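Local atomic coordinates of 3-oxosteroid 1-dehydrogenase (Sterolibacterium denitrificans, PDB entry 7P18), a protein that probably catalyses the FAD-dependent 1,2-dehydrogenation of 3-oxosteroids to 3-oxo-Delta(1)-steroids, passing the electrons to an acceptor. Residues G80-E84 / D85-A89; D144-N148 / L149-Y153. All coordinates share one frame; numbering follows the deposited sequence.

Contact 1: residues G80-E84 / D85-A89; sequences GLVAE and DRLLA
The guanidinium of Arg86 has Val82 over one face, where the methyl CG1 stands 3.9 Å from NH1, and a bridging water at its edge. That water lies in the guanidinium plane, accepting from Arg86 NH1 at 3.0 Å and also from the backbone N of Ala83, which ties the arginine to the chain just before the helix. A bend at chi3 (66°) turns the otherwise extended arginine back along the incoming loop, and the side chains of Val82 and Arg86 cross at about a right angle. Val82 CG1, anti to its own backbone N (chi1 173°), serves two partners, since it also packs 3.9 Å from Leu87 CD2.

Ala83 occupies the N-cap position of helix 84-104. Ala83 O accepts from Arg86 N at 3.0 Å, with the donor well above the carbonyl plane and an N-H...O angle of 135°, a bent first-turn bond. One residue on, Leu88 N reaches Glu84 O at 2.9 Å in a much straighter bond, the regular i to i+4 pattern. Outside, Glu84 forms a salt bridge with Lys75 of helix 67-78, and Arg86 NH2 donates to Ala529 O. Replacing Arg86 with a leucine would probably leave the water without its second donor and Ala529 O without its mate. Water and Ala529 O, as acceptors, probably offset part of the cost of burying the arginine's charge.

Contact 2: residues D144-N148 / L149-Y153; sequences DEFAN and LRMAY
Ala147 O is gripped by two donors, a water at 3.0 Å and Lys41 NZ, and the same water donates onward to Leu149 O at 2.6 Å, tying the two halves of the turn together. One residue back, Phe146 O receives Leu149 N at 3.2 Å. The N-H points almost straight at the oxygen (164°), yet the donor stands above the carbonyl plane. This i to i+3 bond follows two others, Ala147 N to Asp144 O and Asn148 N to Glu145 O, the spacing that defines a 3-10 helix. Residues 144-148 belong to such a helix, which begins earlier in the chain, in the connection between strands 131-138 and 157-158; beyond it the chain runs extended through Leu149 and Met151.

Side chains bridge the same change of course. Phe146 CG is anti to the backbone N (chi1 178°), which carries the ring forward to the extended part. Met151, folded at chi2 and chi3, crosses it at about a right angle in a Met-aromatic contact: SD lies 4.7 Å from the ring centroid, oblique to the ring normal, and CE comes within 3.8 Å of CZ of Phe146. Leu149 CD2 also approaches Phe146 obliquely, 4.1 Å from CE1, while Leu149 packs on Ala213 of helix 208-222. Within the 3-10 helix, Asn148 ND2 donates almost linearly to Glu145 OE1 at 3.0 Å, in the amide plane but from above the carboxylate plane.

Overall arrangement
Contacts 1 and 2 follow one another along the chain and lie on opposite sides of its centre, with their own centres 36 Å apart and nearest atoms about 24 Å apart, so neither touches the other. Both belong to the FAD-binding domain, but their distances to the cofactor differ. In contact 2 the side chain of Arg150 is about 5 Å from the bound FAD and about 5 Å from that of Glu37, which binds FAD; the Met151 side chain is about 4 Å from a bound sodium ion. In contact 1 the side chain of Arg86 remains about 12 Å from FAD and about 10 Å from that of the FAD-binding Asn526. Contact 2 is thus the nearer of the two to the cofactor.

Contact 1: residues G80-E84 / D85-A89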
ATOM      1  N   GLY A  80      10.118 -10.453  17.666  1.00 24.08           N
ATOM      2  CA  GLY A  80       9.955 -11.891  17.956  1.00 25.06           C
ATOM      3  C   GLY A  80       8.608 -12.441  17.528  1.00 25.75           C
ATOM      4  O   GLY A  80       8.333 -13.617  17.852  1.00 24.38           O
ATOM      5  N   LEU A  81       7.780 -11.667  16.811  1.00 23.21           N
ATOM      6  CA  LEU A  81       6.433 -12.122  16.384  1.00 23.65           C
ATOM      7  C   LEU A  81       6.535 -13.027  15.168  1.00 22.05           C
ATOM      8  O   LEU A  81       5.532 -13.698  14.800  1.00 22.97           O
ATOM      9  CB  LEU A  81       5.572 -10.899  16.073  1.00 26.58           C
ATOM     10  CG  LEU A  81       5.281  -9.987  17.256  1.00 27.54           C
ATOM     11  CD1 LEU A  81       4.537  -8.764  16.773  1.00 30.65           C
ATOM     12  CD2 LEU A  81       4.451 -10.713  18.311  1.00 33.37           C
ATOM     13  N   VAL A  82       7.681 -13.004  14.481  1.00 22.03           N
ATOM     14  CA  VAL A  82       7.850 -13.708  13.192  1.00 20.93           C
ATOM     15  C   VAL A  82       9.029 -14.685  13.326  1.00 19.64           C
ATOM     16  O   VAL A  82      10.111 -14.264  13.801  1.00 20.60           O
ATOM     17  CB  VAL A  82       8.076 -12.692  12.055  1.00 22.80           C
ATOM     18  CG1 VAL A  82       8.417 -13.355  10.740  1.00 20.87           C
ATOM     19  CG2 VAL A  82       6.860 -11.782  11.889  1.00 24.46           C
ATOM     20  N   ALA A  83       8.865 -15.897  12.837  1.00 22.13           N
ATOM     21  CA  ALA A  83       9.938 -16.923  12.818  1.00 22.66           C
ATOM     22  C   ALA A  83      11.184 -16.323  12.155  1.00 23.42           C
ATOM     23  O   ALA A  83      11.101 -15.770  11.054  1.00 20.38           O
ATOM     24  CB  ALA A  83       9.474 -18.172  12.119  1.00 23.04           C
ATOM     25  N   GLU A  84      12.339 -16.434  12.796  1.00 23.48           N
ATOM     26  CA  GLU A  84      13.553 -15.793  12.239  1.00 23.03           C
ATOM     27  C   GLU A  84      13.843 -16.321  10.833  1.00 21.97           C
ATOM     28  O   GLU A  84      14.344 -15.546   9.989  1.00 21.01           O
ATOM     29  CB  GLU A  84      14.745 -15.944  13.191  1.00 25.73           C
ATOM     30  CG  GLU A  84      15.979 -15.217  12.690  1.00 25.86           C
ATOM     31  CD  GLU A  84      17.230 -15.491  13.509  1.00 28.82           C
ATOM     32  OE1 GLU A  84      17.745 -16.635  13.414  1.00 31.99           O
ATOM     33  OE2 GLU A  84      17.675 -14.585  14.216  1.00 31.06           O
ATOM     34  N   ASP A  85      13.583 -17.595  10.546  1.00 22.51           N
ATOM     35  CA  ASP A  85      13.927 -18.171   9.224  1.00 24.20           C
ATOM     36  C   ASP A  85      13.114 -17.477   8.123  1.00 22.57           C
ATOM     37  O   ASP A  85      13.581 -17.448   6.978  1.00 23.07           O
ATOM     38  CB  ASP A  85      13.812 -19.693   9.170  1.00 26.28           C
ATOM     39  CG  ASP A  85      12.442 -20.297   9.359  1.00 33.42           C
ATOM     40  OD1 ASP A  85      11.499 -19.546   9.697  1.00 42.03           O
ATOM     41  OD2 ASP A  85      12.317 -21.547   9.188  1.00 40.78           O
ATOM     42  N   ARG A  86      11.936 -16.950   8.426  1.00 21.65           N
ATOM     43  CA  ARG A  86      11.166 -16.162   7.432  1.00 20.87           C
ATOM     44  C   ARG A  86      11.861 -14.821   7.178  1.00 20.19           C
ATOM     45  O   ARG A  86      11.823 -14.362   6.054  1.00 21.88           O
ATOM     46  CB  ARG A  86       9.747 -15.895   7.939  1.00 21.93           C
ATOM     47  CG  ARG A  86       8.875 -17.135   8.035  1.00 23.71           C
ATOM     48  CD  ARG A  86       7.533 -16.818   8.636  1.00 22.61           C
ATOM     49  NE  ARG A  86       6.778 -15.949   7.731  1.00 21.65           N
ATOM     50  CZ  ARG A  86       5.722 -15.197   8.100  1.00 20.69           C
ATOM     51  NH1 ARG A  86       5.299 -15.165   9.353  1.00 22.18           N
ATOM     52  NH2 ARG A  86       5.133 -14.438   7.188  1.00 21.57           N
ATOM     53  N   LEU A  87      12.385 -14.163   8.200  1.00 20.22           N
ATOM     54  CA  LEU A  87      13.166 -12.914   8.027  1.00 21.52           C
ATOM     55  C   LEU A  87      14.419 -13.200   7.188  1.00 22.26           C
ATOM     56  O   LEU A  87      14.707 -12.403   6.255  1.00 20.78           O
ATOM     57  CB  LEU A  87      13.579 -12.334   9.372  1.00 20.29           C
ATOM     58  CG  LEU A  87      12.447 -12.036  10.364  1.00 20.19           C
ATOM     59  CD1 LEU A  87      13.037 -11.433  11.611  1.00 21.44           C
ATOM     60  CD2 LEU A  87      11.437 -11.103   9.770  1.00 21.05           C
ATOM     61  N   LEU A  88      15.143 -14.285   7.498  1.00 21.51           N
ATOM     62  CA  LEU A  88      16.353 -14.653   6.709  1.00 21.12           C
ATOM     63  C   LEU A  88      15.947 -14.877   5.258  1.00 22.09           C
ATOM     64  O   LEU A  88      16.632 -14.399   4.357  1.00 21.61           O
ATOM     65  CB  LEU A  88      17.005 -15.914   7.286  1.00 22.09           C
ATOM     66  CG  LEU A  88      17.479 -15.794   8.736  1.00 26.96           C
ATOM     67  CD1 LEU A  88      17.904 -17.159   9.277  1.00 33.55           C
ATOM     68  CD2 LEU A  88      18.604 -14.786   8.863  1.00 28.17           C
ATOM     69  N   ALA A  89      14.859 -15.609   5.047  1.00 22.23           N
ATOM     70  CA  ALA A  89      14.379 -15.964   3.694  1.00 20.75           C
ATOM     71  C   ALA A  89      14.008 -14.693   2.915  1.00 21.37           C
ATOM     72  O   ALA A  89      14.315 -14.591   1.696  1.00 20.41           O
ATOM     73  CB  ALA A  89      13.236 -16.928   3.819  1.00 21.36           C
TER
HETATM   74  O   HOH W   1       6.296 -16.864  11.659  1.00 24.16           O

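Contact 2: residues D144-N148 / L149-Y153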
ATOM      1  N   ASP A 144      -4.922  -5.301 -26.438  1.00 39.08           N
ATOM      2  CA  ASP A 144      -6.332  -5.238 -25.981  1.00 40.36           C
ATOM      3  C   ASP A 144      -6.425  -5.529 -24.473  1.00 38.88           C
ATOM      4  O   ASP A 144      -7.442  -5.141 -23.881  1.00 36.95           O
ATOM      5  CB  ASP A 144      -7.219  -6.173 -26.799  1.00 48.03           C
ATOM      6  CG  ASP A 144      -7.362  -5.745 -28.249  1.00 48.22           C
ATOM      7  OD1 ASP A 144      -7.398  -4.529 -28.518  1.00 51.61           O
ATOM      8  OD2 ASP A 144      -7.421  -6.639 -29.090  1.00 59.65           O
ATOM      9  N   GLU A 145      -5.394  -6.111 -23.842  1.00 37.68           N
ATOM     10  CA  GLU A 145      -5.427  -6.391 -22.372  1.00 33.84           C
ATOM     11  C   GLU A 145      -5.306  -5.105 -21.553  1.00 30.22           C
ATOM     12  O   GLU A 145      -5.662  -5.128 -20.352  1.00 30.74           O
ATOM     13  CB  GLU A 145      -4.393  -7.456 -22.005  1.00 35.04           C
ATOM     14  CG  GLU A 145      -4.821  -8.851 -22.437  1.00 39.45           C
ATOM     15  CD  GLU A 145      -6.155  -9.315 -21.877  1.00 40.31           C
ATOM     16  OE1 GLU A 145      -6.592  -8.784 -20.825  1.00 44.33           O
ATOM     17  OE2 GLU A 145      -6.774 -10.167 -22.522  1.00 45.74           O
ATOM     18  N   PHE A 146      -4.899  -3.986 -22.149  1.00 32.65           N
ATOM     19  CA  PHE A 146      -4.956  -2.677 -21.473  1.00 34.90           C
ATOM     20  C   PHE A 146      -6.376  -2.426 -20.953  1.00 33.62           C
ATOM     21  O   PHE A 146      -6.525  -1.890 -19.834  1.00 33.30           O
ATOM     22  CB  PHE A 146      -4.456  -1.552 -22.374  1.00 35.55           C
ATOM     23  CG  PHE A 146      -4.557  -0.202 -21.717  1.00 35.19           C
ATOM     24  CD1 PHE A 146      -3.852   0.062 -20.552  1.00 34.05           C
ATOM     25  CD2 PHE A 146      -5.399   0.785 -22.229  1.00 38.37           C
ATOM     26  CE1 PHE A 146      -3.941   1.290 -19.930  1.00 35.32           C
ATOM     27  CE2 PHE A 146      -5.531   1.994 -21.569  1.00 36.71           C
ATOM     28  CZ  PHE A 146      -4.773   2.261 -20.453  1.00 40.58           C
ATOM     29  N   ALA A 147      -7.402  -2.877 -21.682  1.00 32.87           N
ATOM     30  CA  ALA A 147      -8.821  -2.623 -21.330  1.00 35.13           C
ATOM     31  C   ALA A 147      -9.153  -3.228 -19.962  1.00 34.29           C
ATOM     32  O   ALA A 147     -10.078  -2.729 -19.317  1.00 34.53           O
ATOM     33  CB  ALA A 147      -9.737  -3.178 -22.411  1.00 35.15           C
ATOM     34  N   ASN A 148      -8.415  -4.259 -19.530  1.00 32.64           N
ATOM     35  CA  ASN A 148      -8.718  -5.040 -18.300  1.00 29.16           C
ATOM     36  C   ASN A 148      -7.786  -4.696 -17.127  1.00 28.52           C
ATOM     37  O   ASN A 148      -7.955  -5.318 -16.051  1.00 29.97           O
ATOM     38  CB  ASN A 148      -8.691  -6.530 -18.634  1.00 31.62           C
ATOM     39  CG  ASN A 148      -9.742  -6.898 -19.662  1.00 36.55           C
ATOM     40  OD1 ASN A 148     -10.886  -6.437 -19.571  1.00 30.58           O
ATOM     41  ND2 ASN A 148      -9.357  -7.753 -20.604  1.00 32.22           N
ATOM     42  N   LEU A 149      -6.887  -3.720 -17.279  1.00 28.57           N
ATOM     43  CA  LEU A 149      -6.035  -3.214 -16.164  1.00 29.47           C
ATOM     44  C   LEU A 149      -6.912  -2.443 -15.173  1.00 28.83           C
ATOM     45  O   LEU A 149      -7.688  -1.531 -15.610  1.00 28.89           O
ATOM     46  CB  LEU A 149      -4.922  -2.330 -16.732  1.00 28.38           C
ATOM     47  CG  LEU A 149      -4.044  -1.570 -15.728  1.00 30.67           C
ATOM     48  CD1 LEU A 149      -3.261  -2.511 -14.824  1.00 29.19           C
ATOM     49  CD2 LEU A 149      -3.080  -0.657 -16.460  1.00 31.12           C
ATOM     50  N   ARG A 150      -6.801  -2.762 -13.885  1.00 25.58           N
ATOM     51  CA  ARG A 150      -7.384  -1.907 -12.813  1.00 25.60           C
ATOM     52  C   ARG A 150      -6.662  -0.566 -12.849  1.00 28.05           C
ATOM     53  O   ARG A 150      -5.417  -0.571 -12.704  1.00 27.56           O
ATOM     54  CB  ARG A 150      -7.297  -2.552 -11.426  1.00 25.63           C
ATOM     55  CG  ARG A 150      -8.001  -1.738 -10.347  1.00 24.57           C
ATOM     56  CD  ARG A 150      -8.250  -2.538  -9.081  1.00 25.78           C
ATOM     57  NE  ARG A 150      -9.100  -3.696  -9.347  1.00 26.28           N
ATOM     58  CZ  ARG A 150     -10.439  -3.639  -9.425  1.00 28.81           C
ATOM     59  NH1 ARG A 150     -11.055  -2.472  -9.277  1.00 26.80           N
ATOM     60  NH2 ARG A 150     -11.149  -4.721  -9.696  1.00 26.79           N
ATOM     61  N   MET A 151      -7.361   0.547 -13.099  1.00 27.12           N
ATOM     62  CA  MET A 151      -6.675   1.813 -13.457  1.00 28.03           C
ATOM     63  C   MET A 151      -6.307   2.587 -12.198  1.00 26.73           C
ATOM     64  O   MET A 151      -7.035   2.529 -11.180  1.00 28.98           O
ATOM     65  CB  MET A 151      -7.516   2.677 -14.399  1.00 32.84           C
ATOM     66  CG  MET A 151      -7.778   2.005 -15.727  1.00 29.78           C
ATOM     67  SD  MET A 151      -6.335   1.637 -16.753  1.00 33.64           S
ATOM     68  CE  MET A 151      -5.596   3.253 -16.877  1.00 36.62           C
ATOM     69  N   ALA A 152      -5.188   3.286 -12.276  1.00 26.31           N
ATOM     70  CA  ALA A 152      -4.651   4.159 -11.216  1.00 29.42           C
ATOM     71  C   ALA A 152      -5.736   5.154 -10.793  1.00 31.59           C
ATOM     72  O   ALA A 152      -6.465   5.683 -11.664  1.00 28.39           O
ATOM     73  CB  ALA A 152      -3.396   4.861 -11.693  1.00 27.87           C
ATOM     74  N   TYR A 153      -5.829   5.403  -9.494  1.00 32.17           N
ATOM     75  CA  TYR A 153      -6.620   6.515  -8.908  1.00 34.85           C
ATOM     76  C   TYR A 153      -6.086   7.846  -9.473  1.00 40.56           C
ATOM     77  O   TYR A 153      -4.858   8.033  -9.584  1.00 36.95           O
ATOM     78  CB  TYR A 153      -6.560   6.446  -7.386  1.00 36.30           C
ATOM     79  CG  TYR A 153      -7.105   5.198  -6.725  1.00 37.50           C
ATOM     80  CD1 TYR A 153      -8.223   4.517  -7.198  1.00 38.95           C
ATOM     81  CD2 TYR A 153      -6.530   4.735  -5.549  1.00 35.36           C
ATOM     82  CE1 TYR A 153      -8.738   3.407  -6.535  1.00 33.12           C
ATOM     83  CE2 TYR A 153      -7.037   3.635  -4.877  1.00 33.51           C
ATOM     84  CZ  TYR A 153      -8.144   2.963  -5.370  1.00 33.93           C
ATOM     85  OH  TYR A 153      -8.631   1.888  -4.658  1.00 33.66           O
TER
HETATM   86  O   HOH W   2      -9.639  -0.739 -17.178  1.00 30.62           O